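Local coordinates for protein oxidoreductase (Ralstonia eutropha, PDB 3HJ9) that binds flavin mononucleotide and is probably an oxidoreductase of the nitroreductase family, at residues 96-101 and 135-140. Residues are numbered along the deposited sequence; the frame is centred on the assembly and turned at random.
Sequences VYVALP and APLDLV
V98 and L139 run alongside each other on one face of the sheet, V98 CG2 meeting L139 CD2 at 3.9 Å. The same leucine methyl also reaches V96, whose CG1 stands anti to the backbone N (chi1 176°) and comes within 4.2 Å of L139 CD2. Further along this face L137 sends CD1 to V98 CG1, and its CB packs against L100 CD2 at 3.9 Å. Helix 62-73 covers the face, with L69 on V98 and L139, L65 on L137 and A73 on V96. The segments lie on neighbouring antiparallel strands, 94-100 and 137-144, in the middle of the antiparallel sheet of the nitroreductase fold. V98 and L139 form a non-hydrogen-bonded pair, flanked by the hydrogen-bonded pairs Y97-V140 and A99-D138. Y97 and V140 exchange two backbone hydrogen bonds, Y97 N to V140 O and V140 N to Y97 O, each 2.8 Å. A99 N reaches D138 O at 2.8 Å, and the return bond from D138 N to A99 O is longer, 3.2 Å. On the other face the CB atoms of A99 and D138 lie 4.2 Å apart; the buried carboxylate of D138 turns to T210 OG1 through OD1 and to S124 N through OD2.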
loop_
_atom_site.group_PDB
_atom_site.type_symbol
_atom_site.label_atom_id
_atom_site.label_comp_id
_atom_site.label_asym_id
_atom_site.label_seq_id
_atom_site.Cartn_x
_atom_site.Cartn_y
_atom_site.Cartn_z
ATOM N N VAL A 96 0.807 9.622 10.631
ATOM C CA VAL A 96 -0.581 9.292 10.624
ATOM C C VAL A 96 -1.284 10.151 11.646
ATOM O O VAL A 96 -0.929 10.156 12.816
ATOM C CB VAL A 96 -0.818 7.801 10.890
ATOM C CG1 VAL A 96 -2.311 7.542 10.961
ATOM C CG2 VAL A 96 -0.182 6.983 9.792
ATOM N N TYR A 97 -2.310 10.844 11.183
ATOM C CA TYR A 97 -3.159 11.676 12.004
ATOM C C TYR A 97 -4.486 10.978 12.105
ATOM O O TYR A 97 -4.871 10.248 11.190
ATOM C CB TYR A 97 -3.335 13.066 11.388
ATOM C CG TYR A 97 -2.128 13.958 11.556
ATOM C CD1 TYR A 97 -1.008 13.801 10.736
ATOM C CD2 TYR A 97 -2.099 14.958 12.530
ATOM C CE1 TYR A 97 0.104 14.620 10.865
ATOM C CE2 TYR A 97 -1.000 15.777 12.677
ATOM C CZ TYR A 97 0.123 15.587 11.860
ATOM O OH TYR A 97 1.212 16.393 12.023
ATOM N N VAL A 98 -5.203 11.239 13.191
ATOM C CA VAL A 98 -6.514 10.629 13.426
ATOM C C VAL A 98 -7.523 11.721 13.771
ATOM O O VAL A 98 -7.326 12.429 14.764
ATOM C CB VAL A 98 -6.485 9.599 14.622
ATOM C CG1 VAL A 98 -7.720 8.746 14.605
ATOM C CG2 VAL A 98 -5.249 8.717 14.589
ATOM N N ALA A 99 -8.588 11.861 12.968
ATOM C CA ALA A 99 -9.667 12.819 13.270
ATOM C C ALA A 99 -10.706 12.059 14.066
ATOM O O ALA A 99 -11.344 11.148 13.524
ATOM C CB ALA A 99 -10.278 13.420 12.004
ATOM N N LEU A 100 -10.811 12.373 15.363
ATOM C CA LEU A 100 -11.836 11.825 16.239
ATOM C C LEU A 100 -12.826 12.950 16.555
ATOM O O LEU A 100 -12.500 14.142 16.366
ATOM C CB LEU A 100 -11.231 11.326 17.540
ATOM C CG LEU A 100 -10.339 10.090 17.428
ATOM C CD1 LEU A 100 -9.450 9.992 18.683
ATOM C CD2 LEU A 100 -11.178 8.803 17.174
ATOM N N PRO A 101 -14.025 12.600 17.063
ATOM C CA PRO A 101 -14.958 13.680 17.472
ATOM C C PRO A 101 -14.379 14.612 18.566
ATOM O O PRO A 101 -14.695 15.797 18.584
ATOM C CB PRO A 101 -16.187 12.927 17.999
ATOM C CG PRO A 101 -16.127 11.557 17.431
ATOM C CD PRO A 101 -14.637 11.263 17.178
ATOM N N ALA A 135 -18.335 8.737 9.655
ATOM C CA ALA A 135 -17.817 7.566 10.360
ATOM C C ALA A 135 -17.167 7.983 11.702
ATOM O O ALA A 135 -16.861 9.152 11.888
ATOM C CB ALA A 135 -16.812 6.830 9.497
ATOM N N PRO A 136 -16.954 7.025 12.627
ATOM C CA PRO A 136 -16.352 7.327 13.927
ATOM C C PRO A 136 -14.978 7.973 13.880
ATOM O O PRO A 136 -14.647 8.733 14.783
ATOM C CB PRO A 136 -16.269 5.965 14.610
ATOM C CG PRO A 136 -17.211 5.116 13.913
ATOM C CD PRO A 136 -17.417 5.633 12.555
ATOM N N LEU A 137 -14.191 7.671 12.852
ATOM C CA LEU A 137 -12.866 8.277 12.701
ATOM C C LEU A 137 -12.372 8.317 11.251
ATOM O O LEU A 137 -12.894 7.597 10.398
ATOM C CB LEU A 137 -11.845 7.559 13.591
ATOM C CG LEU A 137 -11.282 6.184 13.233
ATOM C CD1 LEU A 137 -10.149 6.264 12.227
ATOM C CD2 LEU A 137 -10.780 5.492 14.499
ATOM N N ASP A 138 -11.420 9.218 10.988
ATOM C CA ASP A 138 -10.697 9.270 9.718
ATOM C C ASP A 138 -9.205 9.193 10.045
ATOM O O ASP A 138 -8.748 9.869 10.956
ATOM C CB ASP A 138 -10.855 10.612 8.973
ATOM C CG ASP A 138 -12.176 10.804 8.288
ATOM O OD1 ASP A 138 -12.931 9.837 8.048
ATOM O OD2 ASP A 138 -12.442 11.991 7.939
ATOM N N LEU A 139 -8.451 8.401 9.302
ATOM C CA LEU A 139 -6.988 8.502 9.341
ATOM C C LEU A 139 -6.543 9.451 8.211
ATOM O O LEU A 139 -7.107 9.384 7.129
ATOM C CB LEU A 139 -6.327 7.164 9.129
ATOM C CG LEU A 139 -6.645 6.089 10.138
ATOM C CD1 LEU A 139 -5.870 4.802 9.699
ATOM C CD2 LEU A 139 -6.332 6.548 11.566
ATOM N N VAL A 140 -5.593 10.367 8.469
ATOM C CA VAL A 140 -4.943 11.161 7.390
ATOM C C VAL A 140 -3.446 10.824 7.340
ATOM O O VAL A 140 -2.725 10.930 8.377
ATOM C CB VAL A 140 -5.098 12.666 7.550
ATOM C CG1 VAL A 140 -4.637 13.362 6.266
ATOM C CG2 VAL A 140 -6.540 13.001 7.859
#